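Local coordinates for protein L-Ala-D/L-Glu Epimerase (Escherichia coli, PDB 1JPD) that belongs to the enolase superfamily as an epimerase, pairing an N-terminal domain of the mandelate racemase/muconate lactonizing enzyme type with a TIM-barrel domain, at residues A[9-14]-A[29-34]; A[45-50]-A[282-287]; A[128-133]-A[154-159]; A[135-140]-A[164-169]; A[211-216]-A[241-246]. One frame throughout, in Å; residues are numbered along the deposited sequence.

Contact 1: residues A[9-14]-A[29-34]; sequences VFEEAW and EARVVV
F10 turns its CG between its own backbone N and carbonyl carbon (chi1 53°), on the face of the sheet where V34 lies, and the ring takes V34 CB over one face in a CH-pi contact 3.9 Å from the ring centroid. V34 CB is offset toward the rim beneath CE1 and CZ, and V34 CG1 meets F10 CZ at 3.6 Å. On the same face V32 sets CG1 anti to the carbonyl carbon (chi1 -53°), which leaves CG2 between the backbone N and that carbon, where it meets E12 CB and the pyrrole edge of W14, with W14 NE1 3.7 Å away. W14 NE1 donates to E12 OE1 at 2.9 Å, reaching the carboxylate from above its plane. Beneath these side chains the antiparallel ladder has three hydrogen-bonded pairs, F10 with V34, E12 with V32 and W14 with A30; V32 N to E12 O, at 2.8 Å, is close to straight (177°). The other face carries A13, whose CB sits 3.7 Å above the centre of the R31 guanidinium. Strand 29-39 is the middle strand of this three-stranded N-terminal sheet, bordered by strand 42-48. Helix 58-66 covers V9 and V33, while on the face of W14 and V34 lies helix 283-289, from which R284 forms a salt bridge with E12.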
# COMPACT_ATOMS: atom_id res chain seq x y z
N VAL A 9 -5.49 21.22 -9.36
CA VAL A 9 -6.04 20.13 -8.59
C VAL A 9 -7.30 19.63 -9.27
O VAL A 9 -8.20 20.41 -9.55
CB VAL A 9 -6.38 20.59 -7.15
CG1 VAL A 9 -7.07 19.47 -6.38
CG2 VAL A 9 -5.11 21.00 -6.43
N PHE A 10 -7.35 18.34 -9.55
CA PHE A 10 -8.54 17.78 -10.18
C PHE A 10 -8.83 16.36 -9.73
O PHE A 10 -7.93 15.58 -9.41
CB PHE A 10 -8.45 17.89 -11.71
CG PHE A 10 -7.19 17.32 -12.30
CD1 PHE A 10 -7.19 16.04 -12.85
CD2 PHE A 10 -6.02 18.07 -12.35
CE1 PHE A 10 -6.03 15.52 -13.43
CE2 PHE A 10 -4.86 17.55 -12.92
CZ PHE A 10 -4.87 16.28 -13.47
N GLU A 11 -10.11 16.05 -9.71
CA GLU A 11 -10.62 14.77 -9.26
C GLU A 11 -10.88 13.80 -10.41
O GLU A 11 -11.36 14.21 -11.46
CB GLU A 11 -11.88 15.06 -8.45
CG GLU A 11 -12.81 13.92 -8.15
CD GLU A 11 -14.00 14.39 -7.33
OE1 GLU A 11 -14.47 15.51 -7.58
OE2 GLU A 11 -14.46 13.63 -6.45
N GLU A 12 -10.56 12.52 -10.21
CA GLU A 12 -10.76 11.50 -11.23
C GLU A 12 -11.35 10.19 -10.69
O GLU A 12 -10.78 9.56 -9.80
CB GLU A 12 -9.44 11.16 -11.93
CG GLU A 12 -8.83 12.29 -12.72
CD GLU A 12 -7.59 11.87 -13.48
OE1 GLU A 12 -6.95 10.85 -13.09
OE2 GLU A 12 -7.24 12.56 -14.47
N ALA A 13 -12.48 9.76 -11.25
CA ALA A 13 -13.09 8.51 -10.83
C ALA A 13 -12.89 7.45 -11.92
O ALA A 13 -13.62 7.43 -12.91
CB ALA A 13 -14.58 8.71 -10.57
N TRP A 14 -11.90 6.58 -11.74
CA TRP A 14 -11.61 5.53 -12.72
C TRP A 14 -12.45 4.27 -12.55
O TRP A 14 -12.51 3.69 -11.47
CB TRP A 14 -10.13 5.16 -12.67
CG TRP A 14 -9.19 6.30 -12.96
CD1 TRP A 14 -8.89 7.35 -12.13
CD2 TRP A 14 -8.40 6.48 -14.14
NE1 TRP A 14 -7.96 8.17 -12.72
CE2 TRP A 14 -7.64 7.66 -13.95
CE3 TRP A 14 -8.26 5.76 -15.34
CZ2 TRP A 14 -6.75 8.13 -14.92
CZ3 TRP A 14 -7.38 6.24 -16.30
CH2 TRP A 14 -6.63 7.41 -16.09
N GLU A 29 -15.92 2.29 -8.77
CA GLU A 29 -14.83 3.13 -9.28
C GLU A 29 -13.80 3.58 -8.24
O GLU A 29 -14.14 3.83 -7.09
CB GLU A 29 -15.43 4.36 -9.98
CG GLU A 29 -16.39 5.17 -9.12
CD GLU A 29 -17.31 6.07 -9.94
OE1 GLU A 29 -17.98 6.95 -9.33
OE2 GLU A 29 -17.38 5.90 -11.18
N ALA A 30 -12.55 3.68 -8.67
CA ALA A 30 -11.46 4.10 -7.79
C ALA A 30 -11.35 5.61 -7.88
O ALA A 30 -10.94 6.15 -8.90
CB ALA A 30 -10.14 3.45 -8.22
N ARG A 31 -11.71 6.30 -6.81
CA ARG A 31 -11.65 7.75 -6.82
C ARG A 31 -10.32 8.31 -6.38
O ARG A 31 -9.89 8.09 -5.25
CB ARG A 31 -12.78 8.30 -5.96
CG ARG A 31 -14.14 8.01 -6.56
CD ARG A 31 -15.27 8.72 -5.86
NE ARG A 31 -16.41 8.82 -6.76
CZ ARG A 31 -16.63 9.85 -7.58
NH1 ARG A 31 -15.79 10.88 -7.60
NH2 ARG A 31 -17.68 9.85 -8.39
N VAL A 32 -9.66 9.05 -7.27
CA VAL A 32 -8.36 9.63 -6.96
C VAL A 32 -8.33 11.14 -7.18
O VAL A 32 -9.09 11.69 -7.98
CB VAL A 32 -7.24 9.01 -7.83
CG1 VAL A 32 -7.27 7.50 -7.69
CG2 VAL A 32 -7.39 9.43 -9.28
N VAL A 33 -7.44 11.81 -6.47
CA VAL A 33 -7.28 13.24 -6.61
C VAL A 33 -5.87 13.49 -7.14
O VAL A 33 -4.88 12.99 -6.60
CB VAL A 33 -7.45 13.96 -5.26
CG1 VAL A 33 -7.07 15.42 -5.41
CG2 VAL A 33 -8.89 13.85 -4.78
N VAL A 34 -5.79 14.26 -8.22
CA VAL A 34 -4.50 14.55 -8.83
C VAL A 34 -4.06 15.99 -8.59
O VAL A 34 -4.88 16.91 -8.59
CB VAL A 34 -4.53 14.31 -10.35
CG1 VAL A 34 -3.13 14.48 -10.92
CG2 VAL A 34 -5.08 12.94 -10.67

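Contact 2: residues A[45-50]-A[282-287]; sequences TGECTP and TSRAIS
E47 reaches from the end of strand 42-48 to the start of helix 283-289, where T282, R284 and A285 receive it. Its CG stands anti to the backbone N (chi1 176°) and CD continues the extended chain, carrying the carboxylate away from the strand. At the root, E47 CB lies beside CB and NE of R284, about 4.1 Å from each. The two oxygens at the tip then divide the work. E47 OE1 takes both R284 NE and R284 NH2, each at 2.8 Å, a side-on grip in which two nitrogens converge on one atom. This oxygen lies in the guanidinium plane at its edge and is approached on its anti side, somewhat out of the carboxylate plane, with the carboxylate turned 84° from the guanidinium. T282 OG1 also lies against E47 OE1, too close for the details of that bond to be trusted. E47 OE2 uses its syn lone pair to accept from T282 N in a nearly straight bond of 2.9 Å (176°), and A285 CB lies 4.0 Å from it. T282 is also the N-cap residue, its OG1 accepting from R284 N at 3.2 Å. Nearer the strand, T45 CG2 packs on R284 CD, and a water accepts from E47 N and donates weakly to R284 O. The contact thus links the N-terminal domain to the barrel domain through a buried carboxylate whose oxygens are both matched by donors. The guanidinium, though shared with E12, and the adjoining helix N-terminus would both be expected to favour its negative charge.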
# COMPACT_ATOMS: atom_id res chain seq x y z
N THR A 45 3.71 15.80 -10.99
CA THR A 45 2.38 15.25 -10.77
C THR A 45 2.32 14.25 -9.63
O THR A 45 3.11 13.32 -9.56
CB THR A 45 1.85 14.60 -12.05
OG1 THR A 45 1.80 15.58 -13.09
CG2 THR A 45 0.46 14.04 -11.82
N GLY A 46 1.36 14.47 -8.74
CA GLY A 46 1.19 13.59 -7.61
C GLY A 46 -0.24 13.13 -7.48
O GLY A 46 -1.17 13.93 -7.57
N GLU A 47 -0.44 11.83 -7.29
CA GLU A 47 -1.78 11.29 -7.16
C GLU A 47 -2.01 10.74 -5.76
O GLU A 47 -1.05 10.42 -5.04
CB GLU A 47 -2.00 10.18 -8.19
CG GLU A 47 -3.34 9.47 -8.08
CD GLU A 47 -3.50 8.36 -9.09
OE1 GLU A 47 -3.34 8.63 -10.29
OE2 GLU A 47 -3.79 7.21 -8.68
N CYS A 48 -3.27 10.64 -5.36
CA CYS A 48 -3.63 10.09 -4.07
C CYS A 48 -5.04 9.51 -4.11
O CYS A 48 -5.83 9.79 -5.03
CB CYS A 48 -3.53 11.15 -2.96
SG CYS A 48 -4.89 12.31 -2.89
N THR A 49 -5.35 8.68 -3.13
CA THR A 49 -6.65 8.04 -3.04
C THR A 49 -7.25 8.27 -1.66
O THR A 49 -6.85 7.62 -0.70
CB THR A 49 -6.55 6.53 -3.28
OG1 THR A 49 -6.08 6.30 -4.62
CG2 THR A 49 -7.91 5.86 -3.10
N PRO A 50 -8.20 9.21 -1.54
CA PRO A 50 -8.82 9.48 -0.24
C PRO A 50 -9.26 8.16 0.41
O PRO A 50 -9.96 7.34 -0.22
CB PRO A 50 -10.00 10.38 -0.60
CG PRO A 50 -9.46 11.15 -1.77
CD PRO A 50 -8.79 10.07 -2.59
N THR A 282 -3.91 4.58 -10.01
CA THR A 282 -3.38 4.46 -11.36
C THR A 282 -1.88 4.22 -11.20
O THR A 282 -1.36 4.30 -10.07
CB THR A 282 -3.56 5.74 -12.20
OG1 THR A 282 -2.63 6.74 -11.76
CG2 THR A 282 -4.98 6.27 -12.07
N SER A 283 -1.19 3.95 -12.30
CA SER A 283 0.25 3.70 -12.24
C SER A 283 1.01 4.83 -11.55
O SER A 283 2.06 4.60 -10.96
CB SER A 283 0.82 3.47 -13.63
OG SER A 283 0.32 2.26 -14.19
N ARG A 284 0.46 6.04 -11.62
CA ARG A 284 1.11 7.19 -11.01
C ARG A 284 1.43 6.97 -9.54
O ARG A 284 2.50 7.34 -9.07
CB ARG A 284 0.24 8.44 -11.17
CG ARG A 284 0.30 9.08 -12.56
CD ARG A 284 -0.58 10.32 -12.65
NE ARG A 284 -1.96 10.00 -12.27
CZ ARG A 284 -3.04 10.53 -12.83
NH1 ARG A 284 -2.91 11.42 -13.81
NH2 ARG A 284 -4.24 10.13 -12.44
N ALA A 285 0.50 6.35 -8.82
CA ALA A 285 0.71 6.11 -7.39
C ALA A 285 1.71 4.99 -7.12
O ALA A 285 2.44 5.05 -6.14
CB ALA A 285 -0.63 5.80 -6.71
N ILE A 286 1.73 3.97 -7.97
CA ILE A 286 2.67 2.88 -7.78
C ILE A 286 4.08 3.41 -8.01
O ILE A 286 4.97 3.20 -7.18
CB ILE A 286 2.38 1.71 -8.74
CG1 ILE A 286 0.93 1.25 -8.58
CG2 ILE A 286 3.28 0.53 -8.41
CD1 ILE A 286 0.56 0.86 -7.14
N SER A 287 4.28 4.11 -9.13
CA SER A 287 5.58 4.69 -9.46
C SER A 287 6.13 5.48 -8.28
O SER A 287 7.31 5.38 -7.97
CB SER A 287 5.47 5.63 -10.67
OG SER A 287 5.04 4.95 -11.83
O HOH W 1 1.46 9.83 -7.76

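Contact 3: residues A[128-133]-A[154-159]; sequences VVIGTP and KLDNHL
Two loops that follow neighbouring parallel strands of the barrel meet here at the C-terminal ends of those strands, with I130 leaning across K154 and D156. The last rung of the strand pairing is K154 N to V128 O, 3.1 Å and close to straight (173°). Beyond it the two chains separate, and I130 lays its side chain across to the other loop. I130 CG1 lies anti to the carbonyl carbon, 3.3 Å from K154 O, and the extended second torsion (chi2 -174°) carries CD1 on to D156. There I130 CD1 is 3.5 Å from D156 N and 3.7 Å from D156 CB, so the methyl covers both the backbone and the root of the aspartate. K154 points its CB at the opposite loop, close to V128 O, but the rest of its chain bends away. D156 shapes its own loop through an Asx turn: OD1 accepts from H158 N at 2.6 Å, the donor standing above the carboxylate plane. D156 OD1 also forms a salt bridge with R163, which packs on I130 as well. Farther out the loops come together again where P133 CD touches L159 CD1 at 4.2 Å, the two side chains crossing at about a right angle. T132 and L159 occupy the N-cap positions of helices 133-145 and 160-170, so the contact spans the passage from strands 121-128 and 150-154 into these two helices. On the side of strand 175-179, K154 touches D179 and L155 touches V178.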
# COMPACT_ATOMS: atom_id res chain seq x y z
N VAL A 128 -6.44 -13.88 -3.94
CA VAL A 128 -7.24 -15.08 -4.07
C VAL A 128 -8.42 -14.65 -3.21
O VAL A 128 -8.33 -14.61 -1.99
CB VAL A 128 -6.57 -16.31 -3.42
CG1 VAL A 128 -7.53 -17.48 -3.48
CG2 VAL A 128 -5.28 -16.65 -4.15
N VAL A 129 -9.52 -14.31 -3.87
CA VAL A 129 -10.70 -13.85 -3.16
C VAL A 129 -11.45 -14.94 -2.42
O VAL A 129 -11.33 -16.13 -2.73
CB VAL A 129 -11.66 -13.14 -4.15
CG1 VAL A 129 -10.92 -12.02 -4.87
CG2 VAL A 129 -12.20 -14.15 -5.14
N ILE A 130 -12.23 -14.54 -1.42
CA ILE A 130 -13.02 -15.46 -0.62
C ILE A 130 -13.97 -16.29 -1.49
O ILE A 130 -14.51 -15.80 -2.48
CB ILE A 130 -13.85 -14.69 0.44
CG1 ILE A 130 -12.90 -14.02 1.44
CG2 ILE A 130 -14.81 -15.64 1.15
CD1 ILE A 130 -13.61 -13.36 2.62
N GLY A 131 -14.17 -17.54 -1.10
CA GLY A 131 -15.05 -18.44 -1.82
C GLY A 131 -14.96 -19.78 -1.10
O GLY A 131 -14.29 -19.89 -0.08
N THR A 132 -15.64 -20.80 -1.62
CA THR A 132 -15.57 -22.11 -0.99
C THR A 132 -14.13 -22.62 -1.09
O THR A 132 -13.35 -22.16 -1.94
CB THR A 132 -16.47 -23.13 -1.70
OG1 THR A 132 -15.86 -23.53 -2.94
CG2 THR A 132 -17.85 -22.51 -1.98
N PRO A 133 -13.76 -23.57 -0.22
CA PRO A 133 -12.39 -24.13 -0.25
C PRO A 133 -12.01 -24.52 -1.68
O PRO A 133 -10.95 -24.14 -2.19
CB PRO A 133 -12.50 -25.33 0.68
CG PRO A 133 -13.49 -24.82 1.73
CD PRO A 133 -14.55 -24.16 0.87
N LYS A 154 -7.41 -13.86 0.82
CA LYS A 154 -8.35 -13.03 1.58
C LYS A 154 -9.25 -13.96 2.40
O LYS A 154 -9.80 -14.92 1.86
CB LYS A 154 -9.22 -12.19 0.63
CG LYS A 154 -8.54 -10.97 0.04
CD LYS A 154 -9.07 -9.68 0.67
CE LYS A 154 -8.46 -8.44 0.02
NZ LYS A 154 -8.81 -8.31 -1.43
N LEU A 155 -9.38 -13.71 3.69
CA LEU A 155 -10.23 -14.55 4.52
C LEU A 155 -11.11 -13.74 5.46
O LEU A 155 -10.75 -12.64 5.89
CB LEU A 155 -9.39 -15.51 5.38
CG LEU A 155 -8.54 -16.61 4.73
CD1 LEU A 155 -7.78 -17.36 5.82
CD2 LEU A 155 -9.43 -17.55 3.95
N ASP A 156 -12.28 -14.29 5.75
CA ASP A 156 -13.18 -13.64 6.68
C ASP A 156 -13.16 -14.54 7.90
O ASP A 156 -12.17 -15.21 8.16
CB ASP A 156 -14.61 -13.50 6.13
CG ASP A 156 -15.21 -14.81 5.67
OD1 ASP A 156 -14.70 -15.89 6.05
OD2 ASP A 156 -16.22 -14.75 4.93
N ASN A 157 -14.26 -14.59 8.62
CA ASN A 157 -14.31 -15.40 9.82
C ASN A 157 -14.82 -16.82 9.57
O ASN A 157 -15.03 -17.58 10.51
CB ASN A 157 -15.19 -14.69 10.84
CG ASN A 157 -14.79 -14.99 12.25
OD1 ASN A 157 -13.63 -14.80 12.62
ND2 ASN A 157 -15.73 -15.46 13.05
N HIS A 158 -15.00 -17.20 8.32
CA HIS A 158 -15.52 -18.53 8.03
C HIS A 158 -14.58 -19.52 7.38
O HIS A 158 -13.63 -19.15 6.69
CB HIS A 158 -16.78 -18.39 7.17
CG HIS A 158 -17.85 -17.58 7.82
ND1 HIS A 158 -18.61 -18.06 8.87
CD2 HIS A 158 -18.25 -16.31 7.62
CE1 HIS A 158 -19.42 -17.11 9.29
NE2 HIS A 158 -19.22 -16.03 8.54
N LEU A 159 -14.86 -20.80 7.63
CA LEU A 159 -14.09 -21.91 7.10
C LEU A 159 -12.59 -21.66 6.97
O LEU A 159 -11.99 -21.98 5.95
CB LEU A 159 -14.66 -22.30 5.73
CG LEU A 159 -16.16 -22.58 5.69
CD1 LEU A 159 -16.58 -22.89 4.26
CD2 LEU A 159 -16.49 -23.74 6.61

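Contact 4: residues A[135-140]-A[164-169]; sequences QMANSA and MVAIRT
I167 packs against M136, A137 and A140, joining two neighbouring, nearly parallel helices of the outer layer of the TIM barrel. The short helical segments approach to 8.0 Å at 25°, a close spacing that goes with the small residues on their facing sides. I167 spreads its branches: CD1 lies 3.6 Å from M136 CB, CG1 stands beside M136 CB and O, and CG2 touches A140 CB at 4.0 Å. Next to it two alanines meet, A137 CB lying 4.0 Å from A166 CB and 3.5 Å from A166 O, which brings one methyl onto the backbone of the other helix. No hydrogen bond crosses between the segments; the contact is van der Waals, mostly between apolar side chains, with two carbonyl oxygens touched by methyl or methylene groups. The next shell is the barrel wall: V153 of strand 150-154 touches M136 and I167, while L151 of that strand touches A140. On helix 160-170, A170 also touches A137 and R163 touches M136. M136 runs extended to SD and then bends at chi3 (75°), which places its CE 3.8 Å from I167 CD1, so the methionine meets that methyl with its first and last side-chain carbons, CB and CE.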
# COMPACT_ATOMS: atom_id res chain seq x y z
N GLN A 135 -13.27 -23.52 -4.65
CA GLN A 135 -13.09 -22.35 -5.50
C GLN A 135 -11.78 -21.62 -5.21
O GLN A 135 -11.06 -21.24 -6.13
CB GLN A 135 -14.26 -21.37 -5.34
CG GLN A 135 -15.61 -21.99 -5.61
CD GLN A 135 -16.75 -21.04 -5.31
OE1 GLN A 135 -16.73 -20.34 -4.29
NE2 GLN A 135 -17.75 -21.01 -6.18
N MET A 136 -11.46 -21.44 -3.94
CA MET A 136 -10.21 -20.75 -3.60
C MET A 136 -9.00 -21.55 -4.02
O MET A 136 -7.96 -20.98 -4.38
CB MET A 136 -10.16 -20.44 -2.11
CG MET A 136 -11.30 -19.54 -1.66
SD MET A 136 -11.13 -19.01 0.04
CE MET A 136 -9.82 -17.76 -0.18
N ALA A 137 -9.11 -22.87 -3.98
CA ALA A 137 -8.00 -23.72 -4.37
C ALA A 137 -7.77 -23.65 -5.88
O ALA A 137 -6.63 -23.49 -6.33
CB ALA A 137 -8.25 -25.16 -3.92
N ASN A 138 -8.85 -23.74 -6.66
CA ASN A 138 -8.73 -23.68 -8.12
C ASN A 138 -8.13 -22.35 -8.55
O ASN A 138 -7.26 -22.29 -9.42
CB ASN A 138 -10.08 -23.85 -8.81
CG ASN A 138 -10.58 -25.27 -8.76
OD1 ASN A 138 -9.82 -26.22 -8.97
ND2 ASN A 138 -11.88 -25.43 -8.50
N SER A 139 -8.61 -21.27 -7.93
CA SER A 139 -8.11 -19.94 -8.24
C SER A 139 -6.63 -19.85 -7.95
O SER A 139 -5.86 -19.35 -8.78
CB SER A 139 -8.87 -18.89 -7.43
OG SER A 139 -8.31 -17.61 -7.65
N ALA A 140 -6.22 -20.32 -6.77
CA ALA A 140 -4.81 -20.28 -6.38
C ALA A 140 -3.96 -21.07 -7.37
O ALA A 140 -2.86 -20.64 -7.75
CB ALA A 140 -4.64 -20.86 -4.99
N MET A 164 -7.74 -22.71 3.88
CA MET A 164 -6.28 -22.70 3.87
C MET A 164 -5.69 -24.06 3.55
O MET A 164 -4.66 -24.15 2.88
CB MET A 164 -5.74 -22.19 5.21
CG MET A 164 -6.01 -20.72 5.44
SD MET A 164 -5.48 -19.75 4.01
CE MET A 164 -3.67 -19.91 4.10
N VAL A 165 -6.34 -25.13 4.00
CA VAL A 165 -5.82 -26.45 3.70
C VAL A 165 -5.95 -26.74 2.20
O VAL A 165 -4.96 -27.11 1.56
CB VAL A 165 -6.52 -27.56 4.54
CG1 VAL A 165 -6.26 -28.94 3.93
CG2 VAL A 165 -5.98 -27.52 5.96
N ALA A 166 -7.15 -26.56 1.64
CA ALA A 166 -7.36 -26.81 0.21
C ALA A 166 -6.43 -25.96 -0.66
O ALA A 166 -5.93 -26.43 -1.68
CB ALA A 166 -8.81 -26.56 -0.17
N ILE A 167 -6.20 -24.71 -0.27
CA ILE A 167 -5.31 -23.81 -1.02
C ILE A 167 -3.85 -24.29 -1.00
O ILE A 167 -3.22 -24.45 -2.05
CB ILE A 167 -5.40 -22.35 -0.49
CG1 ILE A 167 -6.76 -21.75 -0.87
CG2 ILE A 167 -4.27 -21.50 -1.05
CD1 ILE A 167 -7.07 -20.43 -0.18
N ARG A 168 -3.30 -24.52 0.20
CA ARG A 168 -1.92 -24.98 0.32
C ARG A 168 -1.70 -26.31 -0.41
O ARG A 168 -0.65 -26.51 -1.02
CB ARG A 168 -1.52 -25.13 1.79
CG ARG A 168 -0.17 -25.83 1.97
CD ARG A 168 0.91 -25.14 1.15
NE ARG A 168 1.48 -23.98 1.83
CZ ARG A 168 2.12 -22.99 1.22
NH1 ARG A 168 2.27 -23.01 -0.10
NH2 ARG A 168 2.62 -21.99 1.93
N THR A 169 -2.68 -27.20 -0.34
CA THR A 169 -2.57 -28.50 -1.01
C THR A 169 -2.47 -28.29 -2.52
O THR A 169 -1.80 -29.05 -3.22
CB THR A 169 -3.80 -29.41 -0.72
OG1 THR A 169 -3.92 -29.64 0.69
CG2 THR A 169 -3.66 -30.75 -1.44

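Contact 5: residues A[211-216]-A[241-246]; sequences QDDAAL and KGRYEM
Charged and polar bonds converge on D213, whose carboxylate serves R243 with one oxygen and Y244 with the other. D213 OD2 accepts from R243 NH1 at 2.8 Å in a salt bridge, met on the syn side but out of the carboxylate plane, with the guanidinium turned 85° from the carboxylate. D213 OD1 lies in the plane of the Y244 ring, at its edge, and uses its anti lone pair to accept from Y244 OH at 2.7 Å. The R243 chain is extended from CG to NE and reaches past L216 to this group. Packing over flat groups is the second kind of interaction. A214 CA lies 3.6 Å above the centre of the R243 guanidinium, and A214 CB touches R243 NH2 at 3.8 Å. L216 CD1 stands over one face of the Y244 ring in a CH-pi contact, 3.8 Å from the centroid and displaced toward CE2 and CZ. Aliphatic packing adds L216 CB against R243 CB at 4.1 Å. The two loops precede neighbouring parallel strands of the barrel: segment 211-216 leads toward strand 225-227, and segment 241-246 runs into strand 246-249. I225 packs on both L216 and Y244, and the backbone of E245 bonds to I225 of strand 225-227 and S273 of strand 273-276.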
# COMPACT_ATOMS: atom_id res chain seq x y z
N GLN A 211 -8.81 -0.84 16.37
CA GLN A 211 -9.15 -0.26 17.66
C GLN A 211 -9.44 -1.30 18.74
O GLN A 211 -10.04 -0.99 19.76
CB GLN A 211 -10.34 0.70 17.51
CG GLN A 211 -11.69 0.05 17.21
CD GLN A 211 -11.87 -0.35 15.74
OE1 GLN A 211 -12.98 -0.68 15.32
NE2 GLN A 211 -10.80 -0.32 14.96
N ASP A 212 -8.99 -2.53 18.51
CA ASP A 212 -9.18 -3.61 19.48
C ASP A 212 -8.30 -4.80 19.13
O ASP A 212 -8.79 -5.91 18.91
CB ASP A 212 -10.66 -4.01 19.55
CG ASP A 212 -11.29 -3.69 20.90
OD1 ASP A 212 -12.52 -3.49 20.96
OD2 ASP A 212 -10.55 -3.66 21.91
N ASP A 213 -6.99 -4.56 19.09
CA ASP A 213 -6.02 -5.59 18.75
C ASP A 213 -5.08 -5.96 19.90
O ASP A 213 -3.97 -6.45 19.68
CB ASP A 213 -5.20 -5.15 17.53
CG ASP A 213 -4.35 -3.90 17.80
OD1 ASP A 213 -3.54 -3.52 16.93
OD2 ASP A 213 -4.50 -3.30 18.88
N ALA A 214 -5.51 -5.72 21.14
CA ALA A 214 -4.68 -6.01 22.29
C ALA A 214 -4.36 -7.50 22.42
O ALA A 214 -3.24 -7.87 22.78
CB ALA A 214 -5.34 -5.51 23.55
N ALA A 215 -5.34 -8.35 22.13
CA ALA A 215 -5.14 -9.80 22.23
C ALA A 215 -3.87 -10.28 21.53
O ALA A 215 -3.42 -11.40 21.78
CB ALA A 215 -6.36 -10.55 21.70
N LEU A 216 -3.30 -9.47 20.64
CA LEU A 216 -2.08 -9.86 19.94
C LEU A 216 -0.84 -9.92 20.83
O LEU A 216 0.23 -10.34 20.39
CB LEU A 216 -1.81 -8.92 18.76
CG LEU A 216 -2.72 -9.09 17.55
CD1 LEU A 216 -2.32 -8.09 16.47
CD2 LEU A 216 -2.61 -10.51 17.03
N LYS A 241 4.68 -2.06 18.74
CA LYS A 241 5.72 -2.90 19.34
C LYS A 241 5.12 -3.90 20.32
O LYS A 241 4.56 -3.51 21.34
CB LYS A 241 6.77 -2.01 20.04
CG LYS A 241 8.14 -2.67 20.21
CD LYS A 241 8.63 -3.27 18.89
CE LYS A 241 9.85 -4.17 19.08
NZ LYS A 241 10.00 -5.14 17.94
N GLY A 242 5.24 -5.19 20.01
CA GLY A 242 4.69 -6.21 20.89
C GLY A 242 3.37 -6.77 20.41
O GLY A 242 2.80 -7.67 21.04
N ARG A 243 2.86 -6.22 19.32
CA ARG A 243 1.60 -6.70 18.75
C ARG A 243 1.78 -7.16 17.31
O ARG A 243 1.05 -8.04 16.85
CB ARG A 243 0.52 -5.60 18.81
CG ARG A 243 0.13 -5.26 20.23
CD ARG A 243 -1.08 -4.35 20.31
NE ARG A 243 -1.34 -3.98 21.70
CZ ARG A 243 -2.34 -3.21 22.12
NH1 ARG A 243 -3.20 -2.70 21.25
NH2 ARG A 243 -2.47 -2.95 23.41
N TYR A 244 2.77 -6.60 16.63
CA TYR A 244 3.04 -6.95 15.24
C TYR A 244 4.54 -7.11 14.92
O TYR A 244 5.40 -6.44 15.50
CB TYR A 244 2.45 -5.88 14.30
CG TYR A 244 0.96 -5.66 14.44
CD1 TYR A 244 0.44 -4.76 15.38
CD2 TYR A 244 0.06 -6.34 13.63
CE1 TYR A 244 -0.93 -4.56 15.50
CE2 TYR A 244 -1.31 -6.14 13.75
CZ TYR A 244 -1.80 -5.25 14.69
OH TYR A 244 -3.17 -5.07 14.79
N GLU A 245 4.84 -8.00 13.98
CA GLU A 245 6.22 -8.22 13.57
C GLU A 245 6.50 -7.41 12.32
O GLU A 245 7.65 -7.03 12.07
CB GLU A 245 6.46 -9.70 13.27
CG GLU A 245 6.65 -10.56 14.51
CD GLU A 245 5.35 -10.89 15.21
OE1 GLU A 245 5.38 -11.05 16.45
OE2 GLU A 245 4.30 -11.01 14.53
N MET A 246 5.45 -7.12 11.56
CA MET A 246 5.57 -6.38 10.30
C MET A 246 4.57 -5.22 10.18
O MET A 246 3.49 -5.26 10.78
CB MET A 246 5.37 -7.35 9.13
CG MET A 246 5.55 -6.78 7.74
SD MET A 246 5.16 -8.05 6.50
CE MET A 246 6.53 -9.20 6.79

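Contacts 1 and 2 lie in or against the three-stranded N-terminal sheet, their centres about 10 Å apart; strand 29-39 of contact 1 neighbours strand 42-48 of contact 2 in that sheet. Contact 2 joins segments 232 residues apart, returning the late helix 283-289 to that sheet and thereby binding the two domains; contacts 3, 4 and 5 all fall between its segments along the chain. Contacts 3 and 4, also about 10 Å apart between centres, alternate along the chain and touch through M136, tying strand ends to outer helices of the barrel. Contact 5 lies on later barrel loops, its centre about 23 Å from that of contact 3 and about 29 Å from that of contact 2.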